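Local coordinates for protein acetone carboxylase alpha subunit (Xanthobacter autotrophicus Py2, PDB 5M45) that forms the alpha subunit of acetone carboxylase, a multi-chain assembly, and contains a region of the hydantoinase B/oxoprolinase family with a bound manganese ion, at residues R228-M231 with L232-T236; A71-T74 with A75-I78; V714-M717 with F718-F722; T743-E746 with E747-G750. All blocks are in the same frame, centred on the assembly; numbering follows the deposited sequence.

Contact 1: residues R228-M231 with L232-T236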
loop_
_atom_site.group_PDB
_atom_site.type_symbol
_atom_site.label_atom_id
_atom_site.label_comp_id
_atom_site.label_asym_id
_atom_site.label_seq_id
_atom_site.Cartn_x
_atom_site.Cartn_y
_atom_site.Cartn_z
ATOM N N ARG A 228 -5.553 -14.162 8.771
ATOM C CA ARG A 228 -5.428 -14.924 10.016
ATOM C C ARG A 228 -3.948 -15.339 10.242
ATOM O O ARG A 228 -3.450 -15.288 11.355
ATOM C CB ARG A 228 -6.357 -16.174 10.029
ATOM C CG ARG A 228 -6.276 -16.962 11.331
ATOM C CD ARG A 228 -7.097 -18.317 11.375
ATOM N NE ARG A 228 -6.869 -19.203 10.199
ATOM C CZ ARG A 228 -7.589 -19.160 9.054
ATOM N NH1 ARG A 228 -8.570 -18.260 8.868
ATOM N NH2 ARG A 228 -7.315 -20.017 8.046
ATOM N N TYR A 229 -3.265 -15.729 9.159
ATOM C CA TYR A 229 -1.858 -16.157 9.217
ATOM C C TYR A 229 -0.962 -14.981 9.591
ATOM O O TYR A 229 -0.105 -15.111 10.469
ATOM C CB TYR A 229 -1.425 -16.799 7.879
ATOM C CG TYR A 229 -2.201 -18.066 7.550
ATOM C CD1 TYR A 229 -3.367 -17.993 6.780
ATOM C CD2 TYR A 229 -1.751 -19.328 7.961
ATOM C CE1 TYR A 229 -4.117 -19.133 6.483
ATOM C CE2 TYR A 229 -2.459 -20.472 7.657
ATOM C CZ TYR A 229 -3.626 -20.376 6.892
ATOM O OH TYR A 229 -4.348 -21.509 6.598
ATOM N N TRP A 230 -1.218 -13.828 8.961
ATOM C CA TRP A 230 -0.595 -12.526 9.322
ATOM C C TRP A 230 -0.709 -12.214 10.842
ATOM O O TRP A 230 0.270 -11.841 11.486
ATOM C CB TRP A 230 -1.228 -11.366 8.485
ATOM C CG TRP A 230 -0.895 -10.008 8.974
ATOM C CD1 TRP A 230 -1.527 -9.324 9.976
ATOM C CD2 TRP A 230 0.193 -9.168 8.539
ATOM N NE1 TRP A 230 -0.919 -8.106 10.176
ATOM C CE2 TRP A 230 0.147 -7.993 9.318
ATOM C CE3 TRP A 230 1.197 -9.300 7.575
ATOM C CZ2 TRP A 230 1.052 -6.928 9.143
ATOM C CZ3 TRP A 230 2.092 -8.225 7.374
ATOM C CH2 TRP A 230 2.009 -7.058 8.190
ATOM N N MET A 231 -1.921 -12.355 11.368
ATOM C CA MET A 231 -2.230 -12.018 12.779
ATOM C C MET A 231 -1.407 -12.882 13.762
ATOM O O MET A 231 -0.811 -12.353 14.726
ATOM C CB MET A 231 -3.734 -12.147 13.075
ATOM C CG MET A 231 -4.587 -11.035 12.432
ATOM S SD MET A 231 -6.377 -11.313 12.528
ATOM C CE MET A 231 -6.601 -10.935 14.245
ATOM N N LEU A 232 -1.344 -14.202 13.489
ATOM C CA LEU A 232 -0.605 -15.086 14.371
ATOM C C LEU A 232 0.938 -14.938 14.213
ATOM O O LEU A 232 1.683 -15.158 15.187
ATOM C CB LEU A 232 -1.098 -16.542 14.268
ATOM C CG LEU A 232 -2.504 -16.747 14.870
ATOM C CD1 LEU A 232 -3.168 -18.029 14.398
ATOM C CD2 LEU A 232 -2.476 -16.707 16.388
ATOM N N ASP A 233 1.423 -14.576 13.016
ATOM C CA ASP A 233 2.847 -14.237 12.838
ATOM C C ASP A 233 3.234 -12.990 13.666
ATOM O O ASP A 233 4.327 -12.926 14.255
ATOM C CB ASP A 233 3.224 -14.071 11.339
ATOM C CG ASP A 233 3.252 -15.424 10.576
ATOM O OD1 ASP A 233 3.298 -16.520 11.212
ATOM O OD2 ASP A 233 3.234 -15.422 9.306
ATOM N N GLU A 234 2.320 -12.022 13.759
ATOM C CA GLU A 234 2.557 -10.854 14.578
ATOM C C GLU A 234 2.647 -11.187 16.086
ATOM O O GLU A 234 3.538 -10.691 16.786
ATOM C CB GLU A 234 1.520 -9.750 14.292
ATOM C CG GLU A 234 1.588 -8.534 15.226
ATOM C CD GLU A 234 0.732 -7.372 14.733
ATOM O OE1 GLU A 234 -0.495 -7.571 14.539
ATOM O OE2 GLU A 234 1.302 -6.266 14.545
ATOM N N ARG A 235 1.719 -12.006 16.582
ATOM C CA ARG A 235 1.766 -12.438 17.985
ATOM C C ARG A 235 3.045 -13.243 18.284
ATOM O O ARG A 235 3.616 -13.085 19.371
ATOM C CB ARG A 235 0.499 -13.214 18.394
ATOM C CG ARG A 235 -0.799 -12.403 18.224
ATOM C CD ARG A 235 -0.833 -11.151 19.135
ATOM N NE ARG A 235 -2.015 -10.366 18.942
ATOM C CZ ARG A 235 -2.353 -9.295 19.677
ATOM N NH1 ARG A 235 -3.465 -8.619 19.419
ATOM N NH2 ARG A 235 -1.599 -8.856 20.676
ATOM N N THR A 236 3.494 -14.063 17.317
ATOM C CA THR A 236 4.783 -14.756 17.377
ATOM C C THR A 236 5.970 -13.807 17.610
ATOM O O THR A 236 6.810 -14.055 18.484
ATOM C CB THR A 236 5.046 -15.568 16.052
ATOM O OG1 THR A 236 4.033 -16.594 15.932
ATOM C CG2 THR A 236 6.398 -16.210 16.047
HETATM O O HOH W 1 0.872 -17.587 11.392
HETATM O O HOH W 2 -2.077 -6.736 12.534
HETATM O O HOH W 3 -1.999 -9.658 15.365
#

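Contact 2: residues A71-T74 with A75-I78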
loop_
_atom_site.group_PDB
_atom_site.type_symbol
_atom_site.label_atom_id
_atom_site.label_comp_id
_atom_site.label_asym_id
_atom_site.label_seq_id
_atom_site.Cartn_x
_atom_site.Cartn_y
_atom_site.Cartn_z
ATOM N N ALA A 71 13.700 -18.204 22.701
ATOM C CA ALA A 71 12.628 -17.375 22.138
ATOM C C ALA A 71 12.158 -17.894 20.757
ATOM O O ALA A 71 10.938 -18.035 20.520
ATOM C CB ALA A 71 13.082 -15.933 22.035
ATOM N N ARG A 72 13.106 -18.213 19.875
ATOM C CA ARG A 72 12.751 -18.766 18.576
ATOM C C ARG A 72 12.035 -20.136 18.691
ATOM O O ARG A 72 10.983 -20.364 18.074
ATOM C CB ARG A 72 13.994 -18.880 17.683
ATOM C CG ARG A 72 13.753 -19.615 16.363
ATOM C CD ARG A 72 14.857 -19.294 15.380
ATOM N NE ARG A 72 14.763 -20.053 14.136
ATOM C CZ ARG A 72 15.216 -21.295 13.953
ATOM N NH1 ARG A 72 15.826 -21.961 14.947
ATOM N NH2 ARG A 72 15.087 -21.869 12.772
ATOM N N GLU A 73 12.618 -21.044 19.473
ATOM C CA GLU A 73 12.080 -22.399 19.628
ATOM C C GLU A 73 10.658 -22.401 20.223
ATOM O O GLU A 73 9.803 -23.190 19.804
ATOM C CB GLU A 73 13.066 -23.244 20.487
ATOM C CG GLU A 73 12.590 -24.640 20.924
ATOM C CD GLU A 73 12.497 -25.656 19.792
ATOM O OE1 GLU A 73 13.070 -25.421 18.709
ATOM O OE2 GLU A 73 11.883 -26.752 20.039
ATOM N N THR A 74 10.407 -21.512 21.184
ATOM C CA THR A 74 9.112 -21.426 21.880
ATOM C C THR A 74 8.062 -20.611 21.122
ATOM O O THR A 74 6.928 -21.077 20.924
ATOM C CB THR A 74 9.340 -20.815 23.288
ATOM O OG1 THR A 74 10.214 -21.687 23.998
ATOM C CG2 THR A 74 8.052 -20.659 24.093
ATOM N N ALA A 75 8.409 -19.384 20.701
ATOM C CA ALA A 75 7.427 -18.508 20.089
ATOM C C ALA A 75 6.876 -19.030 18.762
ATOM O O ALA A 75 5.754 -18.733 18.426
ATOM C CB ALA A 75 7.986 -17.117 19.890
ATOM N N LYS A 76 7.645 -19.844 18.021
ATOM C CA LYS A 76 7.162 -20.341 16.728
ATOM C C LYS A 76 5.894 -21.222 16.858
ATOM O O LYS A 76 5.164 -21.385 15.864
ATOM C CB LYS A 76 8.259 -21.051 15.947
ATOM C CG LYS A 76 8.659 -22.436 16.477
ATOM C CD LYS A 76 9.879 -22.922 15.684
ATOM C CE LYS A 76 10.437 -24.189 16.262
ATOM N NZ LYS A 76 9.592 -25.323 15.786
ATOM N N LYS A 77 5.644 -21.768 18.061
ATOM C CA LYS A 77 4.462 -22.559 18.307
ATOM C C LYS A 77 3.150 -21.788 18.326
ATOM O O LYS A 77 2.075 -22.410 18.364
ATOM C CB LYS A 77 4.629 -23.378 19.594
ATOM C CG LYS A 77 5.799 -24.383 19.517
ATOM C CD LYS A 77 5.842 -25.209 20.820
ATOM C CE LYS A 77 6.429 -24.307 21.924
ATOM N NZ LYS A 77 6.437 -25.037 23.213
ATOM N N ILE A 78 3.225 -20.449 18.270
ATOM C CA ILE A 78 2.076 -19.576 18.146
ATOM C C ILE A 78 1.475 -19.550 16.735
ATOM O O ILE A 78 0.260 -19.362 16.574
ATOM C CB ILE A 78 2.443 -18.136 18.625
ATOM C CG1 ILE A 78 2.752 -18.163 20.135
ATOM C CG2 ILE A 78 1.320 -17.133 18.320
ATOM C CD1 ILE A 78 3.529 -16.969 20.639
#

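Contact 3: residues V714-M717 with F718-F722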
loop_
_atom_site.group_PDB
_atom_site.type_symbol
_atom_site.label_atom_id
_atom_site.label_comp_id
_atom_site.label_asym_id
_atom_site.label_seq_id
_atom_site.Cartn_x
_atom_site.Cartn_y
_atom_site.Cartn_z
ATOM N N VAL A 714 22.248 -9.981 -24.020
ATOM C CA VAL A 714 23.689 -9.933 -23.783
ATOM C C VAL A 714 24.235 -8.485 -23.951
ATOM O O VAL A 714 24.970 -7.961 -23.094
ATOM C CB VAL A 714 24.436 -10.923 -24.698
ATOM C CG1 VAL A 714 25.951 -10.786 -24.553
ATOM C CG2 VAL A 714 24.027 -12.350 -24.389
ATOM N N ARG A 715 23.844 -7.829 -25.039
ATOM C CA ARG A 715 24.298 -6.445 -25.281
ATOM C C ARG A 715 23.800 -5.452 -24.228
ATOM O O ARG A 715 24.559 -4.565 -23.841
ATOM C CB ARG A 715 23.916 -6.000 -26.673
ATOM C CG ARG A 715 24.720 -6.768 -27.709
ATOM C CD ARG A 715 24.438 -6.298 -29.101
ATOM N NE ARG A 715 23.298 -7.055 -29.599
ATOM C CZ ARG A 715 22.241 -6.546 -30.190
ATOM N NH1 ARG A 715 22.118 -5.249 -30.422
ATOM N NH2 ARG A 715 21.298 -7.370 -30.576
ATOM N N GLN A 716 22.556 -5.579 -23.783
ATOM C CA GLN A 716 22.046 -4.679 -22.738
ATOM C C GLN A 716 22.848 -4.838 -21.439
ATOM O O GLN A 716 23.181 -3.820 -20.806
ATOM C CB GLN A 716 20.554 -4.920 -22.469
ATOM C CG GLN A 716 19.900 -3.868 -21.596
ATOM C CD GLN A 716 20.202 -4.056 -20.099
ATOM O OE1 GLN A 716 20.436 -5.173 -19.630
ATOM N NE2 GLN A 716 20.191 -2.950 -19.354
ATOM N N MET A 717 23.168 -6.075 -21.065
ATOM C CA MET A 717 23.974 -6.347 -19.852
ATOM C C MET A 717 25.352 -5.645 -19.875
ATOM O O MET A 717 25.697 -4.915 -18.923
ATOM C CB MET A 717 24.136 -7.855 -19.642
ATOM C CG MET A 717 24.852 -8.253 -18.363
ATOM S SD MET A 717 25.518 -9.948 -18.387
ATOM C CE MET A 717 27.047 -9.720 -19.352
ATOM N N PHE A 718 26.100 -5.835 -20.955
ATOM C CA PHE A 718 27.390 -5.125 -21.114
ATOM C C PHE A 718 27.214 -3.607 -21.169
ATOM O O PHE A 718 27.923 -2.887 -20.450
ATOM C CB PHE A 718 28.182 -5.638 -22.336
ATOM C CG PHE A 718 28.779 -7.023 -22.129
ATOM C CD1 PHE A 718 29.805 -7.226 -21.203
ATOM C CD2 PHE A 718 28.304 -8.122 -22.834
ATOM C CE1 PHE A 718 30.359 -8.483 -21.028
ATOM C CE2 PHE A 718 28.832 -9.390 -22.634
ATOM C CZ PHE A 718 29.882 -9.560 -21.742
ATOM N N ALA A 719 26.233 -3.092 -21.923
ATOM C CA ALA A 719 26.097 -1.635 -22.025
ATOM C C ALA A 719 25.817 -0.975 -20.679
ATOM O O ALA A 719 26.407 0.067 -20.365
ATOM C CB ALA A 719 25.051 -1.239 -23.036
ATOM N N ALA A 720 24.917 -1.567 -19.897
ATOM C CA ALA A 720 24.556 -1.005 -18.585
ATOM C C ALA A 720 25.738 -1.121 -17.578
ATOM O O ALA A 720 26.013 -0.176 -16.825
ATOM C CB ALA A 720 23.317 -1.698 -18.034
ATOM N N SER A 721 26.421 -2.259 -17.602
ATOM C CA SER A 721 27.602 -2.522 -16.767
ATOM C C SER A 721 28.759 -1.511 -17.063
ATOM O O SER A 721 29.394 -0.977 -16.158
ATOM C CB SER A 721 28.056 -3.977 -16.938
ATOM O OG SER A 721 27.073 -4.936 -16.451
ATOM N N PHE A 722 28.994 -1.240 -18.349
ATOM C CA PHE A 722 30.030 -0.300 -18.753
ATOM C C PHE A 722 29.771 1.086 -18.176
ATOM O O PHE A 722 30.691 1.706 -17.636
ATOM C CB PHE A 722 30.139 -0.144 -20.280
ATOM C CG PHE A 722 30.655 -1.357 -21.039
ATOM C CD1 PHE A 722 31.341 -2.411 -20.427
ATOM C CD2 PHE A 722 30.466 -1.406 -22.403
ATOM C CE1 PHE A 722 31.780 -3.488 -21.165
ATOM C CE2 PHE A 722 30.904 -2.488 -23.153
ATOM C CZ PHE A 722 31.560 -3.534 -22.536
#

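Contact 4: residues T743-E746 with E747-G750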
loop_
_atom_site.group_PDB
_atom_site.type_symbol
_atom_site.label_atom_id
_atom_site.label_comp_id
_atom_site.label_asym_id
_atom_site.label_seq_id
_atom_site.Cartn_x
_atom_site.Cartn_y
_atom_site.Cartn_z
ATOM N N THR A 743 31.983 1.313 -29.926
ATOM C CA THR A 743 31.213 1.741 -28.749
ATOM C C THR A 743 29.916 0.898 -28.655
ATOM O O THR A 743 29.439 0.365 -29.683
ATOM C CB THR A 743 30.821 3.237 -28.775
ATOM O OG1 THR A 743 29.931 3.491 -29.868
ATOM C CG2 THR A 743 32.082 4.158 -28.932
ATOM N N LEU A 744 29.374 0.791 -27.435
ATOM C CA LEU A 744 28.154 0.020 -27.150
ATOM C C LEU A 744 27.132 0.835 -26.321
ATOM O O LEU A 744 26.875 0.516 -25.129
ATOM C CB LEU A 744 28.524 -1.309 -26.491
ATOM C CG LEU A 744 27.422 -2.383 -26.512
ATOM C CD1 LEU A 744 27.206 -3.009 -27.908
ATOM C CD2 LEU A 744 27.731 -3.427 -25.440
ATOM N N PRO A 745 26.561 1.885 -26.928
ATOM C CA PRO A 745 25.518 2.636 -26.195
ATOM C C PRO A 745 24.219 1.816 -26.075
ATOM O O PRO A 745 23.773 1.166 -27.030
ATOM C CB PRO A 745 25.304 3.883 -27.056
ATOM C CG PRO A 745 25.703 3.484 -28.439
ATOM C CD PRO A 745 26.794 2.430 -28.285
ATOM N N GLU A 746 23.620 1.860 -24.901
ATOM C CA GLU A 746 22.422 1.066 -24.635
ATOM C C GLU A 746 21.248 1.438 -25.549
ATOM O O GLU A 746 20.445 0.584 -25.906
ATOM C CB GLU A 746 21.997 1.203 -23.164
ATOM C CG GLU A 746 21.059 0.089 -22.675
ATOM C CD GLU A 746 20.737 0.181 -21.196
ATOM O OE1 GLU A 746 21.490 0.855 -20.451
ATOM O OE2 GLU A 746 19.713 -0.388 -20.758
ATOM N N GLU A 747 21.184 2.709 -25.930
ATOM C CA GLU A 747 20.092 3.229 -26.770
ATOM C C GLU A 747 20.092 2.650 -28.174
ATOM O O GLU A 747 19.072 2.714 -28.823
ATOM C CB GLU A 747 20.141 4.756 -26.897
ATOM C CG GLU A 747 19.953 5.518 -25.593
ATOM C CD GLU A 747 21.246 5.678 -24.756
ATOM O OE1 GLU A 747 22.360 5.164 -25.103
ATOM O OE2 GLU A 747 21.108 6.311 -23.689
ATOM N N GLU A 748 21.198 2.106 -28.660
ATOM C CA GLU A 748 21.216 1.597 -30.030
ATOM C C GLU A 748 20.722 0.158 -30.136
ATOM O O GLU A 748 20.585 -0.351 -31.232
ATOM C CB GLU A 748 22.621 1.758 -30.666
ATOM C CG GLU A 748 22.932 3.208 -31.079
ATOM C CD GLU A 748 24.344 3.390 -31.694
ATOM O OE1 GLU A 748 24.697 4.553 -31.986
ATOM O OE2 GLU A 748 25.101 2.383 -31.830
ATOM N N ILE A 749 20.423 -0.486 -29.019
ATOM C CA ILE A 749 20.042 -1.910 -29.043
ATOM C C ILE A 749 18.599 -2.121 -29.581
ATOM O O ILE A 749 18.325 -3.128 -30.208
ATOM C CB ILE A 749 20.250 -2.559 -27.645
ATOM C CG1 ILE A 749 21.739 -2.480 -27.250
ATOM C CG2 ILE A 749 19.773 -4.020 -27.603
ATOM C CD1 ILE A 749 21.987 -2.712 -25.760
ATOM N N GLY A 750 17.703 -1.177 -29.326
ATOM C CA GLY A 750 16.312 -1.279 -29.739
ATOM C C GLY A 750 15.342 -1.786 -28.678
ATOM O O GLY A 750 14.212 -2.174 -29.004
HETATM O O HOH W 4 28.084 2.124 -31.852
HETATM O O HOH W 5 17.914 0.255 -26.672
#

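Contact 1: residues R228-M231 with L232-T236
Trp-230 and Glu-234, one helical turn apart, stand on the same side of the helix and meet through water. The indole offers NE1 at its edge to a water lying in the ring plane (NE1 to water O 3.0 Å), and that water donates to Glu-234 OE1 (2.7 Å). OE1 also accepts from a second water, which donates to Met-231 O as well, so through these waters one carboxylate oxygen is tied to both an indole N-H and a main-chain carbonyl. The glutamate reaches this position because CG is anti to the backbone N (chi1 173°) and the chain beyond CG is extended; its OE2 is held by Trp-216 of helix 214-222. All this rides on an early turn of the alpha-helix 227-255, where Leu-232 N bonds to Arg-228 O and Asp-233 N to Tyr-229 O (3.0 Å). Asp-233 folds back over that last carbonyl, with CG 3.4 Å from Tyr-229 O. A water bridges the two, donating to Tyr-229 O (2.8 Å) and Asp-233 OD1 (2.7 Å). The aspartate side chain is about 10 Å from the manganese ion. Next to Arg-228, whose NH1 pairs with Glu-449, Leu-232 sets CD1 only loosely against Arg-228 CG, at 4.5 Å.

Contact 2: residues A71-T74 with A75-I78
Lys-76 lays its aliphatic chain across the carbonyl oxygens of the preceding turn: CG is 3.5 Å from Arg-72 O, and CE is 3.7 Å from Glu-73 O. With CG placed between the backbone N and carbonyl carbon (chi1 73°), the chain runs back over the helix end before bending at its last torsion. There it meets Glu-73 at a slant, CE lying 3.8 Å from Glu-73 OE1. The two charges stay apart, NZ and OE1 being 4.5 Å from each other, too far for a salt bridge, though a mutual attraction is likely. Each has another partner: Glu-73 OE2 forms a salt bridge with a basic side chain of another protein's chain, and Lys-76 NZ makes a weak hydrogen bond to Glu-85 O. Lys-77, bent at its third torsion, brings CE to 3.4 Å from Thr-74 O. Along this stretch the backbone pattern changes. Ala-75 N still reaches Ala-71 O (2.9 Å), the Lys-76 N to Arg-72 O bond is weak, and Lys-77 N turns to Thr-74 O (3.2 Å), approaching from well above the carbonyl plane. This is the C-terminal end of helix 54-75, where an alpha-helix tightens into a 3-10 turn.

Contact 3: residues V714-M717 with F718-F722
Met-717 folds over one face of the ring of the next residue, Phe-718. Its CB sits 3.1 Å from Phe-718 N, a distance set by the adjoining peptide. CG lies anti to the backbone N (chi1 -175°) and leads the chain out along the helix flank, 3.8 Å from Phe-718 N. SD then rides high above the aromatic face, 5.5 Å from the ring centroid and only 8° off the normal, a Met-aromatic contact at long range. A bend at the last torsion turns CE down onto the ring, which it meets almost centrally, 3.7 Å from the centroid: a CH-pi contact over the face. At one side of the same ring, Val-714 lies alongside and points the same way, its CG1 3.7 Å from Phe-718 CE2. Beyond the segments Met-717 packs on Ile-315 of strand 313-324, and Phe-718 meets Phe-732 of helix 726-735. The main-chain oxygen of Met-717 is gripped twice by Ser-721: N bonds to it in the ordinary helical way (3.1 Å), while OG donates from the opposite face of the carbonyl plane (2.8 Å). OG also bonds to His-317 ND1, linking helix 712-724 to the neighbouring strand. The side-chain part is thus apolar and dispersive, with the methyl group seated over the pi face, as a CH-pi contact implies, whereas the buried serine hydroxyl is satisfied by the helix backbone and a histidine.

Contact 4: residues T743-E746 with E747-G750
From Pro-745 the backbone coils into a 3-10 turn, Glu-748 N bonding to Pro-745 O (3.2 Å) and Ile-749 N to Glu-746 O (3.3 Å), both donors arriving from well above the carbonyl plane. Glu-748 reaches back and crosses the proline at a slant, so that its CD lies 3.5 Å from Pro-745 CG. The chain is extended beyond CG (chi2 179°), which lays the carboxylate against the CG corner of the pyrrolidine ring, where OE2 accepts from a water that in turn accepts from Thr-743 OG1 (3.0 Å). Glu-747 bends instead at its second torsion and brings OE1 to 3.8 Å from Pro-745 CB. On the inner side Ile-749 rests its CD1 against Glu-746 O (3.6 Å). That carbonyl also takes a water (2.7 Å), which accepts a weak bond from Gly-750 N. Glu-746, extended and buried, points its carboxylate into the protein: OE1 forms salt bridges with Lys-723 and Arg-339, and OE2 bonds to Gln-716. Such a cluster would be expected to favour the charged carboxylate. The turn belongs to the loop following helix 726-735 and leans on helix 712-724, with Leu-744 against Phe-718, Glu-746 against Ala-719 and Ile-749 against Thr-712 and Arg-715.

Overall arrangement
All four contacts are local, between neighbouring residues of one continuous stretch, and they follow one another along the chain, so none nests in or crosses another and none closes a long loop. Contact 2 comes first, at the end of helix 54-75; contact 1 follows on helix 227-255. Their centres are about 12 Å apart and they touch, Thr-236 OG1 lying 3.5 Å from Ile-78 CB, which sets the turn that follows helix 54-75 against helix 227-255 within the hydantoinase B/oxoprolinase region. Contacts 3 and 4 lie near the C terminus, with centres about 9 Å apart; there the loop 743-750 packs on helix 712-724. The two pairs are far apart: contacts 1 and 3 have centres about 44 Å from each other, on opposite sides of the chain's centre.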